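Tryptophan halogenase (Shewanella frigidimarina, PDB 2PYX) is probably a flavin-dependent halogenase that binds FAD and acts as a monooxygenase, by its family likely on tryptophan or a related substrate. Local coordinates at residues S301-D306 with D420-D425; R255-Q260 with D308-L313; D76-I81 with Y521-L526; K155-A160 with R512-K517. All blocks are in the same frame, centred on the assembly; numbering follows the deposited sequence.

Contact 1: S301-D306 with D420-D425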
loop_
_atom_site.group_PDB
_atom_site.type_symbol
_atom_site.label_atom_id
_atom_site.label_comp_id
_atom_site.label_asym_id
_atom_site.label_seq_id
_atom_site.Cartn_x
_atom_site.Cartn_y
_atom_site.Cartn_z
ATOM N N SER A 301 -18.754 -11.922 4.262
ATOM C CA SER A 301 -19.733 -12.552 5.173
ATOM C C SER A 301 -21.068 -12.845 4.523
ATOM O O SER A 301 -21.848 -13.634 5.077
ATOM C CB SER A 301 -19.957 -11.685 6.388
ATOM O OG SER A 301 -20.416 -10.395 6.068
ATOM N N SER A 302 -21.367 -12.225 3.371
ATOM C CA SER A 302 -22.585 -12.590 2.657
ATOM C C SER A 302 -22.400 -13.795 1.773
ATOM O O SER A 302 -23.379 -14.220 1.130
ATOM C CB SER A 302 -23.164 -11.424 1.873
ATOM O OG SER A 302 -22.320 -11.062 0.809
ATOM N N HIS A 303 -21.193 -14.364 1.747
ATOM C CA HIS A 303 -20.918 -15.595 1.031
ATOM C C HIS A 303 -20.548 -16.776 1.924
ATOM O O HIS A 303 -20.765 -17.909 1.521
ATOM C CB HIS A 303 -19.817 -15.392 -0.013
ATOM C CG HIS A 303 -20.250 -14.504 -1.131
ATOM N ND1 HIS A 303 -20.152 -13.134 -1.063
ATOM C CD2 HIS A 303 -20.773 -14.787 -2.347
ATOM C CE1 HIS A 303 -20.621 -12.608 -2.184
ATOM N NE2 HIS A 303 -21.026 -13.586 -2.970
ATOM N N THR A 304 -19.978 -16.506 3.093
ATOM C CA THR A 304 -19.609 -17.549 4.039
ATOM C C THR A 304 -19.773 -17.077 5.471
ATOM O O THR A 304 -19.594 -15.896 5.793
ATOM C CB THR A 304 -18.168 -18.024 3.830
ATOM O OG1 THR A 304 -17.876 -19.063 4.788
ATOM C CG2 THR A 304 -17.161 -16.921 4.054
ATOM N N ASN A 305 -20.119 -18.017 6.363
ATOM C CA ASN A 305 -20.072 -17.707 7.789
ATOM C C ASN A 305 -18.641 -17.760 8.324
ATOM O O ASN A 305 -17.701 -18.085 7.576
ATOM C CB ASN A 305 -21.050 -18.558 8.607
ATOM C CG ASN A 305 -20.639 -19.991 8.726
ATOM O OD1 ASN A 305 -19.481 -20.343 8.529
ATOM N ND2 ASN A 305 -21.588 -20.826 9.111
ATOM N N ASP A 306 -18.463 -17.382 9.588
ATOM C CA ASP A 306 -17.144 -17.308 10.150
ATOM C C ASP A 306 -16.566 -18.675 10.508
ATOM O O ASP A 306 -15.350 -18.878 10.441
ATOM C CB ASP A 306 -17.140 -16.375 11.352
ATOM C CG ASP A 306 -17.620 -14.988 11.000
ATOM O OD1 ASP A 306 -17.170 -14.431 9.966
ATOM O OD2 ASP A 306 -18.429 -14.444 11.745
ATOM N N ASP A 420 -17.557 -21.466 -7.433
ATOM C CA ASP A 420 -18.098 -20.759 -6.293
ATOM C C ASP A 420 -18.900 -19.524 -6.686
ATOM O O ASP A 420 -18.473 -18.695 -7.518
ATOM C CB ASP A 420 -16.979 -20.318 -5.370
ATOM C CG ASP A 420 -16.161 -21.472 -4.862
ATOM O OD1 ASP A 420 -16.743 -22.259 -4.061
ATOM O OD2 ASP A 420 -14.972 -21.560 -5.253
ATOM N N ARG A 421 -20.042 -19.361 -6.021
ATOM C CA ARG A 421 -20.904 -18.193 -6.271
ATOM C C ARG A 421 -20.139 -16.877 -6.126
ATOM O O ARG A 421 -20.396 -15.939 -6.874
ATOM C CB ARG A 421 -22.111 -18.220 -5.314
ATOM C CG ARG A 421 -23.086 -17.066 -5.562
ATOM C CD ARG A 421 -24.327 -17.121 -4.705
ATOM N NE ARG A 421 -24.072 -16.996 -3.259
ATOM C CZ ARG A 421 -24.077 -15.885 -2.548
ATOM N NH1 ARG A 421 -24.188 -14.716 -3.152
ATOM N NH2 ARG A 421 -23.948 -15.922 -1.241
ATOM N N TYR A 422 -19.289 -16.815 -5.119
ATOM C CA TYR A 422 -18.480 -15.605 -4.849
ATOM C C TYR A 422 -17.774 -15.118 -6.117
ATOM O O TYR A 422 -17.839 -13.926 -6.481
ATOM C CB TYR A 422 -17.448 -15.894 -3.770
ATOM C CG TYR A 422 -16.488 -14.770 -3.459
ATOM C CD1 TYR A 422 -16.812 -13.786 -2.540
ATOM C CD2 TYR A 422 -15.225 -14.748 -4.031
ATOM C CE1 TYR A 422 -15.914 -12.807 -2.172
ATOM C CE2 TYR A 422 -14.329 -13.776 -3.716
ATOM C CZ TYR A 422 -14.667 -12.796 -2.785
ATOM O OH TYR A 422 -13.798 -11.807 -2.423
ATOM N N TRP A 423 -17.132 -16.041 -6.826
ATOM C CA TRP A 423 -16.346 -15.668 -7.998
ATOM C C TRP A 423 -17.259 -15.319 -9.163
ATOM O O TRP A 423 -17.003 -14.390 -9.935
ATOM C CB TRP A 423 -15.288 -16.754 -8.320
ATOM C CG TRP A 423 -14.266 -16.787 -7.259
ATOM C CD1 TRP A 423 -14.231 -17.572 -6.143
ATOM C CD2 TRP A 423 -13.110 -15.918 -7.144
ATOM N NE1 TRP A 423 -13.145 -17.275 -5.370
ATOM C CE2 TRP A 423 -12.443 -16.248 -5.958
ATOM C CE3 TRP A 423 -12.568 -14.906 -7.961
ATOM C CZ2 TRP A 423 -11.290 -15.586 -5.539
ATOM C CZ3 TRP A 423 -11.401 -14.283 -7.547
ATOM C CH2 TRP A 423 -10.764 -14.636 -6.368
ATOM N N ARG A 424 -18.369 -16.072 -9.333
ATOM C CA ARG A 424 -19.309 -15.762 -10.365
ATOM C C ARG A 424 -19.930 -14.396 -10.134
ATOM O O ARG A 424 -20.118 -13.633 -11.067
ATOM C CB ARG A 424 -20.410 -16.855 -10.477
ATOM C CG ARG A 424 -19.844 -18.267 -10.760
ATOM C CD ARG A 424 -20.938 -19.352 -11.007
ATOM N NE ARG A 424 -21.837 -19.551 -9.850
ATOM C CZ ARG A 424 -21.715 -20.508 -8.934
ATOM N NH1 ARG A 424 -20.742 -21.409 -8.967
ATOM N NH2 ARG A 424 -22.606 -20.576 -7.963
ATOM N N ASP A 425 -20.299 -14.102 -8.892
ATOM C CA ASP A 425 -20.913 -12.801 -8.530
ATOM C C ASP A 425 -19.972 -11.629 -8.854
ATOM O O ASP A 425 -20.439 -10.599 -9.320
ATOM C CB ASP A 425 -21.194 -12.757 -7.031
ATOM C CG ASP A 425 -22.436 -13.486 -6.623
ATOM O OD1 ASP A 425 -23.337 -13.708 -7.491
ATOM O OD2 ASP A 425 -22.555 -13.725 -5.391
HETATM O O HOH W 1 -24.215 -12.534 -1.174
#

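Contact 2: R255-Q260 with D308-L313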
loop_
_atom_site.group_PDB
_atom_site.type_symbol
_atom_site.label_atom_id
_atom_site.label_comp_id
_atom_site.label_asym_id
_atom_site.label_seq_id
_atom_site.Cartn_x
_atom_site.Cartn_y
_atom_site.Cartn_z
ATOM N N ARG A 255 -14.744 -8.952 5.937
ATOM C CA ARG A 255 -14.160 -9.681 7.081
ATOM C C ARG A 255 -12.703 -9.953 6.832
ATOM O O ARG A 255 -12.292 -10.119 5.695
ATOM C CB ARG A 255 -14.857 -11.015 7.277
ATOM C CG ARG A 255 -16.316 -10.934 7.613
ATOM C CD ARG A 255 -16.572 -10.464 8.998
ATOM N NE ARG A 255 -17.983 -10.533 9.371
ATOM C CZ ARG A 255 -18.884 -9.582 9.165
ATOM N NH1 ARG A 255 -18.567 -8.456 8.547
ATOM N NH2 ARG A 255 -20.142 -9.734 9.599
ATOM N N ALA A 256 -11.948 -10.098 7.923
ATOM C CA ALA A 256 -10.602 -10.639 7.842
ATOM C C ALA A 256 -10.368 -11.457 9.091
ATOM O O ALA A 256 -10.766 -11.081 10.197
ATOM C CB ALA A 256 -9.579 -9.542 7.725
ATOM N N LEU A 257 -9.729 -12.579 8.876
ATOM C CA LEU A 257 -9.351 -13.441 9.975
ATOM C C LEU A 257 -7.833 -13.603 9.888
ATOM O O LEU A 257 -7.322 -14.252 8.962
ATOM C CB LEU A 257 -10.081 -14.759 9.851
ATOM C CG LEU A 257 -9.827 -15.720 11.000
ATOM C CD1 LEU A 257 -10.440 -15.194 12.322
ATOM C CD2 LEU A 257 -10.372 -17.104 10.621
ATOM N N ALA A 258 -7.132 -13.066 10.905
ATOM C CA ALA A 258 -5.680 -12.870 10.839
ATOM C C ALA A 258 -4.930 -13.590 11.963
ATOM O O ALA A 258 -5.461 -13.758 13.064
ATOM C CB ALA A 258 -5.376 -11.415 10.908
ATOM N N ILE A 259 -3.697 -13.996 11.675
ATOM C CA ILE A 259 -2.914 -14.773 12.641
ATOM C C ILE A 259 -1.430 -14.690 12.293
ATOM O O ILE A 259 -1.046 -14.602 11.124
ATOM C CB ILE A 259 -3.408 -16.235 12.663
ATOM C CG1 ILE A 259 -2.854 -16.972 13.896
ATOM C CG2 ILE A 259 -3.072 -16.977 11.405
ATOM C CD1 ILE A 259 -3.507 -18.312 14.138
ATOM N N GLN A 260 -0.578 -14.721 13.308
ATOM C CA GLN A 260 0.843 -14.870 13.017
ATOM C C GLN A 260 1.199 -16.360 13.006
ATOM O O GLN A 260 0.558 -17.175 13.676
ATOM C CB GLN A 260 1.719 -14.034 13.940
ATOM C CG GLN A 260 1.480 -14.153 15.393
ATOM C CD GLN A 260 2.617 -13.549 16.192
ATOM O OE1 GLN A 260 3.564 -14.247 16.560
ATOM N NE2 GLN A 260 2.543 -12.246 16.447
ATOM N N ASP A 308 -16.905 -21.501 8.804
ATOM C CA ASP A 308 -16.373 -22.058 7.589
ATOM C C ASP A 308 -15.118 -21.279 7.117
ATOM O O ASP A 308 -14.145 -21.852 6.622
ATOM C CB ASP A 308 -17.435 -22.056 6.515
ATOM C CG ASP A 308 -18.575 -23.005 6.799
ATOM O OD1 ASP A 308 -18.473 -23.828 7.736
ATOM O OD2 ASP A 308 -19.597 -22.923 6.081
ATOM N N ALA A 309 -15.142 -19.975 7.279
ATOM C CA ALA A 309 -13.958 -19.176 6.919
ATOM C C ALA A 309 -12.751 -19.590 7.731
ATOM O O ALA A 309 -11.636 -19.658 7.212
ATOM C CB ALA A 309 -14.230 -17.698 7.109
ATOM N N GLN A 310 -12.948 -19.842 9.022
ATOM C CA GLN A 310 -11.852 -20.280 9.859
ATOM C C GLN A 310 -11.290 -21.608 9.379
ATOM O O GLN A 310 -10.064 -21.812 9.329
ATOM C CB GLN A 310 -12.272 -20.355 11.320
ATOM C CG GLN A 310 -11.084 -20.779 12.191
ATOM C CD GLN A 310 -11.414 -20.843 13.651
ATOM O OE1 GLN A 310 -11.752 -21.912 14.171
ATOM N NE2 GLN A 310 -11.323 -19.713 14.325
ATOM N N LYS A 311 -12.172 -22.516 8.992
ATOM C CA LYS A 311 -11.726 -23.811 8.462
ATOM C C LYS A 311 -10.839 -23.641 7.233
ATOM O O LYS A 311 -9.792 -24.262 7.108
ATOM C CB LYS A 311 -12.896 -24.741 8.157
ATOM C CG LYS A 311 -12.495 -26.150 7.678
ATOM C CD LYS A 311 -11.674 -26.914 8.707
ATOM C CE LYS A 311 -11.471 -28.374 8.261
ATOM N NZ LYS A 311 -10.573 -29.141 9.192
ATOM N N THR A 312 -11.257 -22.772 6.327
ATOM C CA THR A 312 -10.469 -22.432 5.178
ATOM C C THR A 312 -9.101 -21.887 5.563
ATOM O O THR A 312 -8.097 -22.277 4.964
ATOM C CB THR A 312 -11.275 -21.412 4.300
ATOM O OG1 THR A 312 -12.509 -22.023 3.912
ATOM C CG2 THR A 312 -10.512 -21.027 3.058
ATOM N N LEU A 313 -9.045 -20.991 6.544
ATOM C CA LEU A 313 -7.738 -20.444 6.980
ATOM C C LEU A 313 -6.865 -21.587 7.488
ATOM O O LEU A 313 -5.663 -21.697 7.166
ATOM C CB LEU A 313 -7.890 -19.406 8.093
ATOM C CG LEU A 313 -6.605 -18.815 8.685
ATOM C CD1 LEU A 313 -5.706 -18.209 7.607
ATOM C CD2 LEU A 313 -6.900 -17.863 9.783
#

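Contact 3: D76-I81 with Y521-L526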
loop_
_atom_site.group_PDB
_atom_site.type_symbol
_atom_site.label_atom_id
_atom_site.label_comp_id
_atom_site.label_asym_id
_atom_site.label_seq_id
_atom_site.Cartn_x
_atom_site.Cartn_y
_atom_site.Cartn_z
ATOM N N ASP A 76 17.618 5.883 8.882
ATOM C CA ASP A 76 18.660 5.037 8.317
ATOM C C ASP A 76 18.047 3.662 7.982
ATOM O O ASP A 76 17.318 3.089 8.787
ATOM C CB ASP A 76 19.787 4.942 9.352
ATOM C CG ASP A 76 20.900 4.004 8.947
ATOM O OD1 ASP A 76 20.689 2.764 8.950
ATOM O OD2 ASP A 76 22.013 4.511 8.675
ATOM N N GLU A 77 18.341 3.134 6.792
ATOM C CA GLU A 77 17.707 1.903 6.350
ATOM C C GLU A 77 18.070 0.742 7.239
ATOM O O GLU A 77 17.254 -0.153 7.491
ATOM C CB GLU A 77 18.039 1.549 4.897
ATOM C CG GLU A 77 17.057 0.479 4.381
ATOM C CD GLU A 77 17.242 0.090 2.916
ATOM O OE1 GLU A 77 18.349 0.249 2.357
ATOM O OE2 GLU A 77 16.258 -0.377 2.273
ATOM N N ASN A 78 19.327 0.699 7.690
ATOM C CA ASN A 78 19.714 -0.403 8.576
ATOM C C ASN A 78 18.931 -0.350 9.892
ATOM O O ASN A 78 18.432 -1.377 10.369
ATOM C CB ASN A 78 21.224 -0.411 8.829
ATOM C CG ASN A 78 22.021 -0.515 7.544
ATOM O OD1 ASN A 78 21.700 -1.321 6.667
ATOM N ND2 ASN A 78 23.090 0.289 7.435
ATOM N N ASP A 79 18.833 0.842 10.469
ATOM C CA ASP A 79 18.064 1.049 11.692
ATOM C C ASP A 79 16.607 0.600 11.488
ATOM O O ASP A 79 16.039 -0.090 12.306
ATOM C CB ASP A 79 18.068 2.537 12.088
ATOM C CG ASP A 79 19.405 3.027 12.610
ATOM O OD1 ASP A 79 20.310 2.221 12.908
ATOM O OD2 ASP A 79 19.540 4.258 12.756
ATOM N N PHE A 80 15.998 1.028 10.382
ATOM C CA PHE A 80 14.628 0.633 10.063
ATOM C C PHE A 80 14.457 -0.886 10.002
ATOM O O PHE A 80 13.561 -1.477 10.626
ATOM C CB PHE A 80 14.197 1.292 8.731
ATOM C CG PHE A 80 12.899 0.758 8.189
ATOM C CD1 PHE A 80 11.683 1.133 8.751
ATOM C CD2 PHE A 80 12.881 -0.139 7.122
ATOM C CE1 PHE A 80 10.493 0.606 8.281
ATOM C CE2 PHE A 80 11.700 -0.656 6.656
ATOM C CZ PHE A 80 10.496 -0.286 7.220
ATOM N N ILE A 81 15.299 -1.534 9.203
ATOM C CA ILE A 81 15.200 -2.977 9.002
ATOM C C ILE A 81 15.372 -3.724 10.324
ATOM O O ILE A 81 14.616 -4.649 10.641
ATOM C CB ILE A 81 16.222 -3.466 7.925
ATOM C CG1 ILE A 81 15.790 -2.960 6.556
ATOM C CG2 ILE A 81 16.351 -4.994 7.914
ATOM C CD1 ILE A 81 16.801 -3.219 5.441
ATOM N N TYR A 521 26.408 -6.139 9.558
ATOM C CA TYR A 521 27.238 -5.085 8.991
ATOM C C TYR A 521 26.448 -3.873 8.490
ATOM O O TYR A 521 26.887 -2.733 8.652
ATOM C CB TYR A 521 28.053 -5.646 7.828
ATOM C CG TYR A 521 29.015 -6.746 8.203
ATOM C CD1 TYR A 521 30.218 -6.454 8.845
ATOM C CD2 TYR A 521 28.739 -8.073 7.889
ATOM C CE1 TYR A 521 31.117 -7.466 9.175
ATOM C CE2 TYR A 521 29.628 -9.088 8.220
ATOM C CZ TYR A 521 30.813 -8.776 8.861
ATOM O OH TYR A 521 31.707 -9.779 9.186
ATOM N N GLY A 522 25.316 -4.109 7.837
ATOM C CA GLY A 522 24.527 -3.005 7.307
ATOM C C GLY A 522 24.901 -2.642 5.872
ATOM O O GLY A 522 26.022 -2.918 5.411
ATOM N N PHE A 523 23.951 -2.030 5.140
ATOM C CA PHE A 523 24.248 -1.374 3.856
ATOM C C PHE A 523 25.052 -0.096 4.082
ATOM O O PHE A 523 24.792 0.628 5.034
ATOM C CB PHE A 523 22.978 -0.922 3.121
ATOM C CG PHE A 523 22.019 -2.029 2.800
ATOM C CD1 PHE A 523 22.360 -3.014 1.885
ATOM C CD2 PHE A 523 20.743 -2.061 3.380
ATOM C CE1 PHE A 523 21.483 -4.047 1.595
ATOM C CE2 PHE A 523 19.852 -3.078 3.064
ATOM C CZ PHE A 523 20.210 -4.060 2.174
ATOM N N PRO A 524 25.943 0.257 3.141
ATOM C CA PRO A 524 26.621 1.559 3.265
ATOM C C PRO A 524 25.679 2.746 3.049
ATOM O O PRO A 524 24.664 2.630 2.354
ATOM C CB PRO A 524 27.655 1.521 2.150
ATOM C CG PRO A 524 27.086 0.599 1.129
ATOM C CD PRO A 524 26.330 -0.456 1.915
ATOM N N LYS A 525 26.037 3.891 3.631
ATOM C CA LYS A 525 25.263 5.119 3.445
ATOM C C LYS A 525 25.326 5.598 1.994
ATOM O O LYS A 525 24.324 6.072 1.464
ATOM C CB LYS A 525 25.748 6.216 4.400
ATOM N N LEU A 526 26.490 5.451 1.357
ATOM C CA LEU A 526 26.694 5.877 -0.029
ATOM C C LEU A 526 26.903 4.680 -0.935
ATOM O O LEU A 526 27.537 3.704 -0.538
ATOM C CB LEU A 526 27.922 6.798 -0.133
#

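Contact 4: K155-A160 with R512-K517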
loop_
_atom_site.group_PDB
_atom_site.type_symbol
_atom_site.label_atom_id
_atom_site.label_comp_id
_atom_site.label_asym_id
_atom_site.label_seq_id
_atom_site.Cartn_x
_atom_site.Cartn_y
_atom_site.Cartn_z
ATOM N N LYS A 155 18.574 -6.287 -3.950
ATOM C CA LYS A 155 19.840 -5.561 -3.867
ATOM C C LYS A 155 20.877 -6.456 -3.195
ATOM O O LYS A 155 20.550 -7.508 -2.707
ATOM C CB LYS A 155 19.654 -4.236 -3.090
ATOM C CG LYS A 155 19.264 -4.429 -1.615
ATOM C CD LYS A 155 18.803 -3.143 -0.960
ATOM C CE LYS A 155 19.889 -2.085 -0.866
ATOM N NZ LYS A 155 19.405 -0.788 -0.226
ATOM N N SER A 156 22.129 -5.996 -3.192
ATOM C CA SER A 156 23.250 -6.706 -2.584
ATOM C C SER A 156 23.684 -5.971 -1.328
ATOM O O SER A 156 23.298 -4.820 -1.121
ATOM C CB SER A 156 24.420 -6.730 -3.568
ATOM O OG SER A 156 24.856 -5.408 -3.855
ATOM N N ILE A 157 24.515 -6.614 -0.507
ATOM C CA ILE A 157 24.994 -5.987 0.746
ATOM C C ILE A 157 25.859 -4.738 0.471
ATOM O O ILE A 157 25.958 -3.824 1.318
ATOM C CB ILE A 157 25.684 -7.047 1.653
ATOM C CG1 ILE A 157 25.941 -6.514 3.065
ATOM C CG2 ILE A 157 26.999 -7.563 1.004
ATOM C CD1 ILE A 157 24.750 -5.873 3.733
ATOM N N VAL A 158 26.436 -4.674 -0.727
ATOM C CA VAL A 158 27.275 -3.544 -1.139
ATOM C C VAL A 158 26.473 -2.391 -1.727
ATOM O O VAL A 158 27.005 -1.305 -1.971
ATOM C CB VAL A 158 28.381 -3.987 -2.161
ATOM C CG1 VAL A 158 29.263 -5.057 -1.532
ATOM C CG2 VAL A 158 27.773 -4.482 -3.457
ATOM N N THR A 159 25.182 -2.607 -1.955
ATOM C CA THR A 159 24.316 -1.562 -2.447
ATOM C C THR A 159 23.974 -0.532 -1.351
ATOM O O THR A 159 23.734 -0.884 -0.197
ATOM C CB THR A 159 23.013 -2.160 -2.987
ATOM O OG1 THR A 159 23.330 -3.193 -3.937
ATOM C CG2 THR A 159 22.170 -1.110 -3.673
ATOM N N ALA A 160 23.945 0.737 -1.726
ATOM C CA ALA A 160 23.687 1.834 -0.794
ATOM C C ALA A 160 22.289 1.755 -0.199
ATOM O O ALA A 160 21.374 1.193 -0.826
ATOM C CB ALA A 160 23.864 3.160 -1.505
ATOM N N ARG A 512 17.145 -14.093 3.223
ATOM C CA ARG A 512 17.705 -14.368 4.544
ATOM C C ARG A 512 19.224 -14.139 4.557
ATOM O O ARG A 512 19.735 -13.534 5.494
ATOM C CB ARG A 512 17.362 -15.768 5.071
ATOM C CG ARG A 512 17.642 -15.833 6.580
ATOM C CD ARG A 512 17.078 -17.046 7.254
ATOM N NE ARG A 512 15.619 -17.129 7.319
ATOM C CZ ARG A 512 14.840 -16.494 8.195
ATOM N NH1 ARG A 512 15.322 -15.589 9.035
ATOM N NH2 ARG A 512 13.534 -16.717 8.172
ATOM N N GLU A 513 19.935 -14.591 3.534
ATOM C CA GLU A 513 21.390 -14.372 3.541
ATOM C C GLU A 513 21.736 -12.872 3.562
ATOM O O GLU A 513 22.657 -12.459 4.271
ATOM C CB GLU A 513 22.103 -15.199 2.455
ATOM C CG GLU A 513 22.557 -14.550 1.199
ATOM C CD GLU A 513 23.032 -15.581 0.178
ATOM O OE1 GLU A 513 24.037 -16.305 0.446
ATOM O OE2 GLU A 513 22.421 -15.667 -0.907
ATOM N N LEU A 514 20.937 -12.052 2.864
ATOM C CA LEU A 514 21.133 -10.611 2.850
ATOM C C LEU A 514 20.794 -9.994 4.210
ATOM O O LEU A 514 21.584 -9.228 4.763
ATOM C CB LEU A 514 20.317 -9.957 1.713
ATOM C CG LEU A 514 20.380 -8.443 1.667
ATOM C CD1 LEU A 514 21.857 -7.959 1.595
ATOM C CD2 LEU A 514 19.557 -7.853 0.511
ATOM N N LEU A 515 19.625 -10.333 4.746
ATOM C CA LEU A 515 19.192 -9.795 6.014
ATOM C C LEU A 515 20.159 -10.172 7.133
ATOM O O LEU A 515 20.397 -9.369 8.030
ATOM C CB LEU A 515 17.759 -10.233 6.310
ATOM C CG LEU A 515 16.708 -9.583 5.405
ATOM C CD1 LEU A 515 15.363 -10.287 5.599
ATOM C CD2 LEU A 515 16.555 -8.094 5.677
ATOM N N ASP A 516 20.746 -11.370 7.071
ATOM C CA ASP A 516 21.771 -11.730 8.063
ATOM C C ASP A 516 22.942 -10.741 8.047
ATOM O O ASP A 516 23.448 -10.336 9.107
ATOM C CB ASP A 516 22.301 -13.134 7.808
ATOM C CG ASP A 516 21.334 -14.220 8.210
ATOM O OD1 ASP A 516 20.358 -13.977 8.963
ATOM O OD2 ASP A 516 21.570 -15.356 7.755
ATOM N N LYS A 517 23.398 -10.364 6.861
ATOM C CA LYS A 517 24.497 -9.390 6.737
ATOM C C LYS A 517 24.062 -7.958 7.028
ATOM O O LYS A 517 24.850 -7.146 7.489
ATOM C CB LYS A 517 25.190 -9.501 5.375
ATOM C CG LYS A 517 25.955 -10.826 5.187
ATOM C CD LYS A 517 27.203 -10.871 6.071
ATOM C CE LYS A 517 28.030 -12.168 5.882
ATOM N NZ LYS A 517 27.275 -13.355 6.341
#

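Contact 1: S301-D306 with D420-D425
Arg421, in the first turn of helix 421-425, turns a face of its guanidinium to His303, with CZ 3.5 Å from His303 CD2 and the guanidinium and imidazole planes 19° apart. Its chain runs extended from CG, which stands anti to the backbone N (chi1 -177°), and bends at chi3. In that pose NH2 donates to the carbonyl O of Ser302 at 3.0 Å, within the guanidinium plane and on a lone pair of the acceptor. NH1 donates to a water that in turn hydrogen-bonds Ser302 O and Ser302 OG, and the same NH1 forms a salt bridge with Asp425 OD2.

Tyr422 comes next and meets one face of the imidazole; the water lies over the opposite face. The rings of Tyr422 and His303 make an edge-to-face pair, their planes at 87°, with Tyr422 CD1 3.7 Å from His303 ND1. Tyr422 CB adds an off-centre CH-pi contact. The phenol OH reaches on to Asn253.

One turn beyond Arg421, Asp425 takes the edge of the ring. His303 NE2 donates to Asp425 OD2 at 2.9 Å, nearly straight and close to the ring plane, on the anti lone pair. His303 ND1 is bonded to Ser300 OG, so both ring nitrogens have partners and the flip of the ring is fixed. OD2 thus serves His303 and Arg421 together, and its negative charge would probably offset the arginine lying beside the histidine.

Contact 2: R255-Q260 with D308-L313
Leu257 and Leu313 meet methyl to methyl where helix 306-317 packs on strand 255-262, a helix-on-sheet layer. The two segments run in broadly the same direction, their axes 9.7 Å apart at closest approach and crossing at -40°.

In the first shell, one methyl of Leu257 does most of the work. Its CD2 lies 3.6 Å from Gln310 CA, resting on the helix backbone, and touches CB and CG at the root of the Gln310 side chain. The same CD2 meets Leu313 CD2 at 3.7 Å, and the two leucines pass each other at a slant. Leu257 has CG anti to its backbone N (chi1 -177°), beside the carbonyl carbon, and chi2 of 68° then places CD2. Further along the strand, Ile259 extends the patch, CG2 standing 4.3 Å from Leu313 CD2. Leu313 thus meets two strand residues, Leu257 closely and Ile259 more loosely, both with CB directed to the helix, while Ala258 between them turns its CB the other way.

Outward from this, Leu257 and Ile259 are set in place by backbone hydrogen bonds to Tyr297 and Val295 of the neighbouring strand 292-299. On the other side of the strand, Ala256 and Ala258 pair with Leu332 and Arg330. Pro329 lies against both Leu257 and Gln310, and Leu317, a turn further along the helix, continues the apolar row over Ile259. Within the helix, Leu313 N bonds to Ala309 O at 3.0 Å. Leu313 CD2 also touches the strand's own backbone, 3.7 Å from Leu257 O.

Contact 3: D76-I81 with Y521-L526
Asn78, in the first turn of helix 77-83, faces Gly522 and Phe523 of the C-terminal tail, with the CA atoms of Asn78 and Gly522 5.6 Å apart. The chain leaves helical geometry at Tyr521, and Gly522 follows with a positive phi of 91°; a CB on it would run into Asn78 ND2. The extended backbone of Phe523 offers its N-H and C=O to the same side chain.

The Asn78 amide takes both. OD1 accepts from Phe523 N at 2.8 Å, the donor tilted 25° from the carbonyl plane, while ND2 donates to Phe523 O at 3.0 Å in a straight bond of 167°. Held at both ends, the amide has its flip decided. An alanine here would probably leave the N-H and C=O of Phe523 without these partners, and the tail less firmly tied to helix 77-83 at this point.

The helix start is a classic N-cap, in which Asp76 OD1 accepts from Asp79 N and, weakly, from Asn78 N. Beside it, Glu77 brings OE1 to 3.5 Å from Phe523 CD2. That carboxylate is strongly held elsewhere: OE2 hydrogen-bonds Tyr168 and Tyr170, and OE1 takes a salt bridge from Lys155, which also makes a cation-pi contact with Phe523. Ile81, one turn on, sets CD1 at the edge of the Phe523 ring, 3.9 Å from CE2. Leu514, Val518 and Phe88 touch the Phe523 side chain.

Contact 4: K155-A160 with R512-K517
The type I beta turn from Ser156 to Thr159 sits in the long loop ahead of strand 169-172, where Ile157 and the backbone before it rest on Leu514 of helix 511-520. Leu514 divides its two methyls along that loop. CD1 lies 3.6 Å from Ile157 N and also touches Ile157 CB. CD2 sits 3.4 Å from Lys155 O, with Lys155 CG a little farther off. A chi1 of 176° sets Leu514 CG anti to the backbone N, and the methyls beyond it come up to the loop. Lys155 O is buried under this methyl pair with no polar partner in the model. One turn later, Lys517 CB meets Ile157 CG1 at 3.8 Å, the two side chains crossing at about a right angle, and the rest of the lysine leads off.

Beyond CG the Lys155 chain bends at chi3, and NZ donates to Ala160 O at 2.9 Å, linking the two ends of segment 155-160. NZ also bonds to Tyr168 OH and pairs with Glu77. A methionine in its place would probably leave the buried Glu77 carboxylate without its positive mate and Ala160 O without this donor.

The contact thus lays the loop on one flank of helix 511-520, while Phe88 of strand 87-95 packs against Leu514 and Leu515, and Glu77 ties in helix 77-83.

From the N terminus, the chain first reaches 76-81, which waits for the tail at 521-526: contact 3 closes a loop spanning nearly the whole protein. Within it, 155-160 pairs with 512-517 in contact 4, nested inside contact 3 and touching it; together they fasten the C-terminal helix and tail to helix 77-83 and the loop before strand 169-172. Nested deeper are contacts 1 and 2, whose segments alternate and so cross: strand 255-262 meets helix 306-317, and the loop leading into that helix meets helix 421-425. Contacts 1 and 3 lie on opposite sides of the chain's centre, their centres about 45 Å apart.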